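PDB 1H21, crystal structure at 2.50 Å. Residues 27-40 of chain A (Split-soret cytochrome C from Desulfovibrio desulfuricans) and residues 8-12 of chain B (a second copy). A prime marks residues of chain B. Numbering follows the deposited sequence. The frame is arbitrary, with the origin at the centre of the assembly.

Chain A (27-40) KECAQVAYDGYWYK
Chain B (8-12) GRFDQ

The stretch opens within an α-helix that begins earlier in the chain, and one side of it receives a short, irregular segment of chain B. That segment is folded by a type II β turn from Gly8′ to Asp11′, closed by a hydrogen bond from Asp11′ N to Gly8′ O (3.3 Å). Arg9′ (φ/ψ -64/138°) and Phe10′ (84/-16°) occupy the corners of the turn, and Phe10′ is directed toward the helix. The CA atoms of Gly36 and Phe10′ are the nearest pair across the contact, 6.9 Å apart. The contact buries 372 Å² in total and contains no direct hydrogen bond between the stretches.

Helical φ/ψ values near -60/-45° carry the chain from Lys27, which is out of reach, to Glu28. The extended Glu28 side chain (t, t) starts sideways, and its OE2 comes to 4.2 Å from Arg9′ NH2, near the guanidinium plane. This brings opposite charges together at a distance beyond a salt bridge; both atoms are hydrogen-bonded elsewhere in the structure.

One turn later, Val32 (χ1 t) points toward chain B and touches two residues. Its CG2 lies over one face of the Arg9′ guanidinium, 3.8 Å from NH1, while CG1 packs 3.7 Å from Phe10′ CE2. Arg9′ reaches this position with a t, t, m side chain and χ4 at 180°. Ala33 and Tyr34 point away.

Asp35 (χ1 m, χ2 -11°) again faces the partner. Its CB is 3.9 Å from Phe10′ CZ, and its carboxylate is linked to Arg9′ through a water, which donates to Asp35 OD2 (2.7 Å) and accepts from Arg9′ NH1 (3.0 Å).

At Gly36 the Phe10′ ring approaches the backbone, with Gly36 N 3.4 Å from Phe10′ CZ. Gly36 N also donates to Val32 O (2.6 Å). An ideal CB here would lie 3.4 Å from Phe10′ CE2, a tight approach, and would also be crowded by Val32 O at 3.1 Å.

Tyr37 points away and Trp38 is out of reach. Tyr39, whose ψ of 114° departs from helical values, turns its side chain (χ1 t, χ2 75°) toward chain B. Phe10′ CB sits over one face of the tyrosine ring, 3.6 Å from the Tyr39 ring centroid and 12° off the normal, a CH-π contact. The two rings meet obliquely, their centroids 5.1 Å apart and their planes at 42°. Phe10′ (χ1 m, χ2 148°) packs against Val32, Asp35, Gly36 and Tyr39. Lys40 follows with φ/ψ 54/18° and an m, t, t, t side chain.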

# COMPACT_ATOMS: atom_id res chain seq x y z
N LYS A 27 -8.84 -23.10 1.77
CA LYS A 27 -7.69 -24.01 1.75
C LYS A 27 -6.99 -23.95 0.39
O LYS A 27 -5.75 -23.91 0.31
CB LYS A 27 -8.13 -25.47 2.00
CG LYS A 27 -9.10 -25.70 3.17
CD LYS A 27 -8.57 -25.28 4.56
CE LYS A 27 -9.70 -25.28 5.62
NZ LYS A 27 -10.84 -24.33 5.31
N GLU A 28 -7.79 -23.96 -0.68
CA GLU A 28 -7.24 -23.89 -2.03
C GLU A 28 -6.50 -22.54 -2.17
O GLU A 28 -5.36 -22.48 -2.67
CB GLU A 28 -8.35 -24.00 -3.08
CG GLU A 28 -7.79 -24.12 -4.51
CD GLU A 28 -8.84 -23.97 -5.63
OE1 GLU A 28 -9.98 -23.47 -5.39
OE2 GLU A 28 -8.49 -24.33 -6.79
N CYS A 29 -7.13 -21.48 -1.69
CA CYS A 29 -6.55 -20.15 -1.75
C CYS A 29 -5.22 -20.01 -1.02
O CYS A 29 -4.26 -19.48 -1.59
CB CYS A 29 -7.54 -19.14 -1.21
SG CYS A 29 -8.81 -18.88 -2.41
N ALA A 30 -5.16 -20.48 0.21
CA ALA A 30 -3.95 -20.40 1.01
C ALA A 30 -2.80 -21.03 0.21
O ALA A 30 -1.70 -20.46 0.04
CB ALA A 30 -4.16 -21.15 2.34
N GLN A 31 -3.13 -22.17 -0.38
CA GLN A 31 -2.22 -22.97 -1.16
C GLN A 31 -1.67 -22.27 -2.41
O GLN A 31 -0.45 -22.16 -2.60
CB GLN A 31 -2.96 -24.23 -1.55
CG GLN A 31 -2.21 -25.10 -2.46
CD GLN A 31 -1.38 -26.10 -1.74
OE1 GLN A 31 -1.63 -26.44 -0.57
NE2 GLN A 31 -0.41 -26.62 -2.44
N VAL A 32 -2.58 -21.84 -3.28
CA VAL A 32 -2.20 -21.15 -4.51
C VAL A 32 -1.44 -19.84 -4.22
O VAL A 32 -0.50 -19.49 -4.94
CB VAL A 32 -3.45 -20.88 -5.39
CG1 VAL A 32 -3.05 -20.21 -6.70
CG2 VAL A 32 -4.18 -22.18 -5.65
N ALA A 33 -1.84 -19.14 -3.15
CA ALA A 33 -1.19 -17.90 -2.72
C ALA A 33 0.26 -18.19 -2.40
O ALA A 33 1.15 -17.49 -2.87
CB ALA A 33 -1.89 -17.29 -1.50
N TYR A 34 0.48 -19.25 -1.61
CA TYR A 34 1.84 -19.66 -1.24
C TYR A 34 2.66 -19.98 -2.50
O TYR A 34 3.83 -19.58 -2.61
CB TYR A 34 1.78 -20.87 -0.30
CG TYR A 34 3.14 -21.46 0.07
CD1 TYR A 34 3.82 -21.05 1.21
CD2 TYR A 34 3.76 -22.40 -0.76
CE1 TYR A 34 5.08 -21.57 1.53
CE2 TYR A 34 5.00 -22.91 -0.46
CZ TYR A 34 5.66 -22.49 0.68
OH TYR A 34 6.92 -22.97 0.95
N ASP A 35 2.05 -20.68 -3.45
CA ASP A 35 2.73 -21.03 -4.70
C ASP A 35 2.98 -19.79 -5.54
O ASP A 35 4.06 -19.58 -6.10
CB ASP A 35 1.89 -22.05 -5.51
CG ASP A 35 1.81 -23.42 -4.83
OD1 ASP A 35 2.55 -23.68 -3.86
OD2 ASP A 35 0.98 -24.25 -5.29
N GLY A 36 1.96 -18.94 -5.61
CA GLY A 36 2.05 -17.72 -6.38
C GLY A 36 3.18 -16.85 -5.90
O GLY A 36 3.88 -16.25 -6.73
N TYR A 37 3.41 -16.84 -4.58
CA TYR A 37 4.45 -16.04 -3.95
C TYR A 37 5.83 -16.30 -4.56
O TYR A 37 6.61 -15.35 -4.82
CB TYR A 37 4.45 -16.29 -2.42
CG TYR A 37 5.68 -15.75 -1.68
CD1 TYR A 37 5.71 -14.43 -1.20
CD2 TYR A 37 6.83 -16.53 -1.52
CE1 TYR A 37 6.88 -13.91 -0.59
CE2 TYR A 37 7.98 -16.02 -0.92
CZ TYR A 37 8.00 -14.72 -0.46
OH TYR A 37 9.17 -14.22 0.08
N TRP A 38 6.14 -17.57 -4.80
CA TRP A 38 7.43 -17.94 -5.36
C TRP A 38 7.50 -17.76 -6.88
O TRP A 38 8.56 -17.49 -7.42
CB TRP A 38 7.75 -19.39 -5.00
CG TRP A 38 7.66 -19.68 -3.55
CD1 TRP A 38 6.60 -20.21 -2.90
CD2 TRP A 38 8.67 -19.45 -2.56
NE1 TRP A 38 6.88 -20.33 -1.56
CE2 TRP A 38 8.15 -19.87 -1.32
CE3 TRP A 38 9.97 -18.92 -2.60
CZ2 TRP A 38 8.87 -19.78 -0.12
CZ3 TRP A 38 10.70 -18.82 -1.40
CH2 TRP A 38 10.14 -19.25 -0.18
N TYR A 39 6.37 -17.90 -7.56
CA TYR A 39 6.34 -17.79 -9.02
C TYR A 39 7.04 -16.56 -9.59
O TYR A 39 6.64 -15.42 -9.35
CB TYR A 39 4.90 -17.84 -9.52
CG TYR A 39 4.78 -17.80 -11.02
CD1 TYR A 39 5.08 -18.91 -11.80
CD2 TYR A 39 4.36 -16.64 -11.67
CE1 TYR A 39 4.98 -18.87 -13.20
CE2 TYR A 39 4.25 -16.58 -13.05
CZ TYR A 39 4.56 -17.70 -13.81
OH TYR A 39 4.47 -17.61 -15.18
N LYS A 40 8.12 -16.80 -10.33
CA LYS A 40 8.90 -15.72 -10.93
C LYS A 40 9.34 -14.68 -9.88
O LYS A 40 9.78 -13.56 -10.22
CB LYS A 40 8.11 -15.07 -12.05
CG LYS A 40 7.87 -15.96 -13.27
CD LYS A 40 7.24 -15.13 -14.36
CE LYS A 40 7.11 -15.89 -15.67
NZ LYS A 40 6.55 -14.99 -16.74
N GLY B 8 -1.33 -20.70 -18.95
CA GLY B 8 -1.07 -21.58 -17.75
C GLY B 8 -1.43 -20.84 -16.48
O GLY B 8 -1.75 -19.65 -16.53
N ARG B 9 -1.43 -21.54 -15.34
CA ARG B 9 -1.74 -20.92 -14.05
C ARG B 9 -0.64 -19.90 -13.79
O ARG B 9 0.53 -20.18 -14.06
CB ARG B 9 -1.75 -21.97 -12.93
CG ARG B 9 -1.66 -21.41 -11.53
CD ARG B 9 -1.95 -22.45 -10.46
NE ARG B 9 -3.39 -22.68 -10.32
CZ ARG B 9 -3.95 -23.55 -9.47
NH1 ARG B 9 -3.19 -24.29 -8.66
NH2 ARG B 9 -5.28 -23.63 -9.39
N PHE B 10 -1.04 -18.72 -13.29
CA PHE B 10 -0.15 -17.60 -12.97
C PHE B 10 0.23 -16.70 -14.15
O PHE B 10 0.78 -15.61 -13.92
CB PHE B 10 1.13 -18.09 -12.26
CG PHE B 10 0.89 -18.73 -10.93
CD1 PHE B 10 1.71 -19.75 -10.47
CD2 PHE B 10 -0.18 -18.33 -10.13
CE1 PHE B 10 1.49 -20.36 -9.25
CE2 PHE B 10 -0.42 -18.93 -8.89
CZ PHE B 10 0.43 -19.95 -8.45
N ASP B 11 0.02 -17.13 -15.40
CA ASP B 11 0.35 -16.29 -16.54
C ASP B 11 -0.83 -15.36 -16.77
O ASP B 11 -1.86 -15.51 -16.12
CB ASP B 11 0.68 -17.09 -17.81
CG ASP B 11 1.35 -16.21 -18.91
OD1 ASP B 11 2.32 -15.46 -18.59
OD2 ASP B 11 0.91 -16.27 -20.08
N GLN B 12 -0.70 -14.41 -17.70
CA GLN B 12 -1.75 -13.43 -17.94
C GLN B 12 -1.83 -13.07 -19.39
O GLN B 12 -0.86 -13.24 -20.14
CB GLN B 12 -1.48 -12.14 -17.16
CG GLN B 12 -0.29 -11.33 -17.70
CD GLN B 12 0.21 -10.30 -16.72
OE1 GLN B 12 0.19 -9.08 -16.98
NE2 GLN B 12 0.63 -10.77 -15.55
O HOH W 1 -0.58 -23.66 -7.41